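Local coordinates for protein maltose operon transcriptional repressor (Staphylococcus aureus subsp. aureus Mu50, PDB 3HCW) that probably represses transcription of the maltose operon, its C-terminal periplasmic-binding-protein-like region being of the kind that senses a small effector in LacI-type regulators, at residues 195-201 with 222-228. Numbering follows the deposited sequence. Where two conformers were deposited one is given.
Sequences AIISLDA and VMTATFN
Two neighbouring parallel strands of the C-terminal half of the molecule pair here, 194-198 with 222-227, linked by helix 201-213 in a beta-alpha-beta crossover. Both are extended; over 195-198 and 222-227 their axes approach to 4.5 Å at 17°, in the register Ala-195 with Met-223, Ile-196 with Thr-224 and Ile-197 with Ala-225. Backbone hydrogen bonds alternate in the parallel pattern: Ile-196 N gives to Met-223 O (2.8 Å), Ala-225 N to Ile-196 O (3.1 Å) and Ser-198 N to Ala-225 O (3.1 Å). The next link comes from a side chain, since Thr-226, chi1 t, donates OG1 to Ser-198 O at 3.0 Å.

Ala-195, Ile-197, Met-223 and Ala-225 share one face; Ile-197 and Ala-225 both meet Leu-122 of helix 115-129. Ile-197 CG1 lies 4.3 Å from Ala-225 CB, and, with chi1 m in both residues, Ile-197 CG2 is 3.9 Å from Phe-227 CE2. Ile-196 and Thr-224 point to the other face, where helix 201-213 packs on Thr-224; Thr-224 OG1 is hydrogen-bonded to Gln-240.

Past Ser-198, Leu-199 turns at helical angles (phi/psi -47/-40) and Asp-200 returns to extended ones, N-capping helix 201-213 through OD2 to Met-202 N. Asp-200 OD1 accepts a hydrogen bond from Asn-228 ND2 at 2.6 Å and another contact of this kind joins it to a glycerol, probably from the crystallisation liquor. Ala-201 N makes a weak hydrogen bond to Phe-227 O (3.1 Å). This is a beta-alpha-beta unit of one lobe of a periplasmic-binding-protein-like fold; in relatives such strand ends and helix N-termini face the interlobe cleft, consistent with the weak hydrogen bond of Asp-200 OD2 with Asn-24.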
ATOM      1  N   ALA A 195     -11.564  17.307 -17.042  1.00 33.80           N
ATOM      2  CA  ALA A 195     -10.970  16.072 -16.555  1.00 32.32           C
ATOM      3  C   ALA A 195      -9.596  16.356 -15.964  1.00 33.47           C
ATOM      4  O   ALA A 195      -8.812  17.149 -16.519  1.00 29.29           O
ATOM      5  CB  ALA A 195     -10.866  15.031 -17.675  1.00 22.88           C
ATOM      6  N   ILE A 196      -9.322  15.721 -14.829  1.00 29.60           N
ATOM      7  CA  ILE A 196      -8.011  15.793 -14.197  1.00 34.55           C
ATOM      8  C   ILE A 196      -7.332  14.439 -14.297  1.00 34.34           C
ATOM      9  O   ILE A 196      -7.879  13.421 -13.840  1.00 36.89           O
ATOM     10  CB  ILE A 196      -8.102  16.223 -12.711  1.00 36.06           C
ATOM     11  CG1 ILE A 196      -8.643  17.647 -12.597  1.00 28.63           C
ATOM     12  CG2 ILE A 196      -6.728  16.092 -12.028  1.00 30.80           C
ATOM     13  CD1 ILE A 196      -9.169  18.004 -11.211  1.00 35.77           C
ATOM     14  N   ILE A 197      -6.150  14.426 -14.908  1.00 25.51           N
ATOM     15  CA  ILE A 197      -5.339  13.217 -14.971  1.00 27.81           C
ATOM     16  C   ILE A 197      -4.058  13.382 -14.151  1.00 36.35           C
ATOM     17  O   ILE A 197      -3.344  14.378 -14.297  1.00 30.56           O
ATOM     18  CB  ILE A 197      -5.033  12.794 -16.437  1.00 34.06           C
ATOM     19  CG1 ILE A 197      -6.316  12.306 -17.121  1.00 29.39           C
ATOM     20  CG2 ILE A 197      -3.981  11.673 -16.479  1.00 25.41           C
ATOM     21  CD1 ILE A 197      -6.276  12.315 -18.663  1.00 32.74           C
ATOM     22  N   SER A 198      -3.797  12.416 -13.266  1.00 37.15           N
ATOM     23  CA  SER A 198      -2.570  12.402 -12.472  1.00 41.56           C
ATOM     24  C   SER A 198      -1.614  11.346 -12.977  1.00 39.21           C
ATOM     25  O   SER A 198      -2.030  10.265 -13.401  1.00 42.36           O
ATOM     26  CB  SER A 198      -2.857  12.124 -10.991  1.00 33.33           C
ATOM     27  OG  SER A 198      -3.799  13.038 -10.460  1.00 48.73           O
ATOM     28  N   LEU A 199      -0.335  11.681 -12.881  1.00 30.88           N
ATOM     29  CA  LEU A 199       0.800  10.812 -13.177  1.00 33.20           C
ATOM     30  C   LEU A 199       0.747   9.390 -12.584  1.00 30.21           C
ATOM     31  O   LEU A 199       1.128   8.429 -13.245  1.00 33.29           O
ATOM     32  CB  LEU A 199       2.078  11.508 -12.684  1.00 21.32           C
ATOM     33  CG  LEU A 199       3.394  10.773 -12.954  1.00 29.94           C
ATOM     34  CD1 LEU A 199       3.658  10.748 -14.447  1.00 24.43           C
ATOM     35  CD2 LEU A 199       4.550  11.418 -12.209  1.00 39.05           C
ATOM     36  N   ASP A 200       0.281   9.276 -11.342  1.00 25.72           N
ATOM     37  CA  ASP A 200       0.404   8.060 -10.555  1.00 31.04           C
ATOM     38  C   ASP A 200      -0.646   8.086  -9.455  1.00 25.43           C
ATOM     39  O   ASP A 200      -1.005   9.150  -8.970  1.00 30.21           O
ATOM     40  CB  ASP A 200       1.814   7.990  -9.933  1.00 38.19           C
ATOM     41  CG  ASP A 200       1.961   6.859  -8.930  1.00 52.40           C
ATOM     42  OD1 ASP A 200       1.878   5.689  -9.355  1.00 37.70           O
ATOM     43  OD2 ASP A 200       2.145   7.137  -7.721  1.00 44.80           O
ATOM     44  N   ALA A 201      -1.118   6.905  -9.065  1.00 27.07           N
ATOM     45  CA  ALA A 201      -2.201   6.738  -8.097  1.00 25.72           C
ATOM     46  C   ALA A 201      -1.944   7.334  -6.703  1.00 27.73           C
ATOM     47  O   ALA A 201      -2.862   7.840  -6.081  1.00 26.94           O
ATOM     48  CB  ALA A 201      -2.535   5.256  -7.974  1.00 34.92           C
ATOM     49  N   VAL A 222     -15.989  17.436 -12.169  1.00 33.34           N
ATOM     50  CA  VAL A 222     -14.846  17.028 -12.986  0.60 29.42           C
ATOM     51  C   VAL A 222     -14.702  15.517 -13.011  1.00 23.26           C
ATOM     52  O   VAL A 222     -15.041  14.829 -12.053  1.00 26.18           O
ATOM     53  CB  VAL A 222     -13.478  17.635 -12.510  0.60 24.74           C
ATOM     54  CG1 VAL A 222     -13.421  19.113 -12.760  0.60 33.83           C
ATOM     55  CG2 VAL A 222     -13.180  17.298 -11.043  0.60 11.26           C
ATOM     56  N   MET A 223     -14.201  15.004 -14.129  1.00 23.76           N
ATOM     57  CA  MET A 223     -13.874  13.591 -14.259  1.00 29.59           C
ATOM     58  C   MET A 223     -12.397  13.395 -13.880  1.00 35.50           C
ATOM     59  O   MET A 223     -11.553  14.284 -14.079  1.00 28.06           O
ATOM     60  CB  MET A 223     -14.137  13.095 -15.693  1.00 30.35           C
ATOM     61  CG  MET A 223     -15.640  12.984 -16.132  1.00 30.05           C
ATOM     62  SD  MET A 223     -15.880  12.294 -17.818  1.00 28.13           S
ATOM     63  CE  MET A 223     -14.439  12.887 -18.666  1.00 40.13           C
ATOM     64  N   THR A 224     -12.077  12.243 -13.307  1.00 28.00           N
ATOM     65  CA  THR A 224     -10.700  11.994 -12.875  1.00 29.26           C
ATOM     66  C   THR A 224     -10.240  10.625 -13.312  1.00 27.24           C
ATOM     67  O   THR A 224     -11.057   9.710 -13.486  1.00 32.82           O
ATOM     68  CB  THR A 224     -10.487  12.169 -11.331  1.00 27.51           C
ATOM     69  OG1 THR A 224     -11.296  11.237 -10.613  1.00 38.96           O
ATOM     70  CG2 THR A 224     -10.839  13.590 -10.874  1.00 20.46           C
ATOM     71  N   ALA A 225      -8.930  10.510 -13.513  1.00 19.71           N
ATOM     72  CA  ALA A 225      -8.283   9.275 -13.903  1.00 21.31           C
ATOM     73  C   ALA A 225      -6.786   9.351 -13.587  1.00 22.60           C
ATOM     74  O   ALA A 225      -6.241  10.441 -13.397  1.00 26.05           O
ATOM     75  CB  ALA A 225      -8.508   9.008 -15.392  1.00 28.30           C
ATOM     76  N   THR A 226      -6.129   8.194 -13.538  1.00 23.99           N
ATOM     77  CA  THR A 226      -4.710   8.119 -13.211  1.00 32.31           C
ATOM     78  C   THR A 226      -4.028   6.869 -13.774  1.00 36.49           C
ATOM     79  O   THR A 226      -4.613   6.159 -14.586  1.00 34.26           O
ATOM     80  CB  THR A 226      -4.482   8.215 -11.679  1.00 30.27           C
ATOM     81  OG1 THR A 226      -3.074   8.263 -11.399  1.00 28.43           O
ATOM     82  CG2 THR A 226      -5.137   7.056 -10.948  1.00 28.93           C
ATOM     83  N   PHE A 227      -2.789   6.618 -13.340  1.00 31.50           N
ATOM     84  CA  PHE A 227      -2.020   5.446 -13.752  1.00 35.25           C
ATOM     85  C   PHE A 227      -1.693   4.553 -12.566  1.00 33.50           C
ATOM     86  O   PHE A 227      -1.680   5.020 -11.427  1.00 37.78           O
ATOM     87  CB  PHE A 227      -0.713   5.857 -14.435  1.00 27.23           C
ATOM     88  CG  PHE A 227      -0.904   6.672 -15.675  1.00 27.08           C
ATOM     89  CD1 PHE A 227      -0.826   6.077 -16.936  1.00 24.46           C
ATOM     90  CD2 PHE A 227      -1.139   8.044 -15.587  1.00 25.66           C
ATOM     91  CE1 PHE A 227      -0.989   6.851 -18.077  1.00 24.11           C
ATOM     92  CE2 PHE A 227      -1.291   8.815 -16.713  1.00 20.86           C
ATOM     93  CZ  PHE A 227      -1.219   8.228 -17.950  1.00 24.79           C
ATOM     94  N   ASN A 228      -1.307   3.353 -12.864  1.00 40.38           N
ATOM     95  CA  ASN A 228      -1.349   2.315 -11.917  0.50 41.62           C
ATOM     96  C   ASN A 228      -2.326   1.717 -11.057  1.00 36.68           C
ATOM     97  O   ASN A 228      -2.286   1.835  -9.878  1.00 37.53           O
ATOM     98  CB  ASN A 228       0.010   1.765 -11.579  0.50 44.08           C
ATOM     99  CG  ASN A 228       0.604   2.449 -10.448  0.50 43.42           C
ATOM    100  OD1 ASN A 228       0.918   1.847  -9.422  0.50 48.41           O
ATOM    101  ND2 ASN A 228       0.777   3.731 -10.607  0.50 46.83           N
TER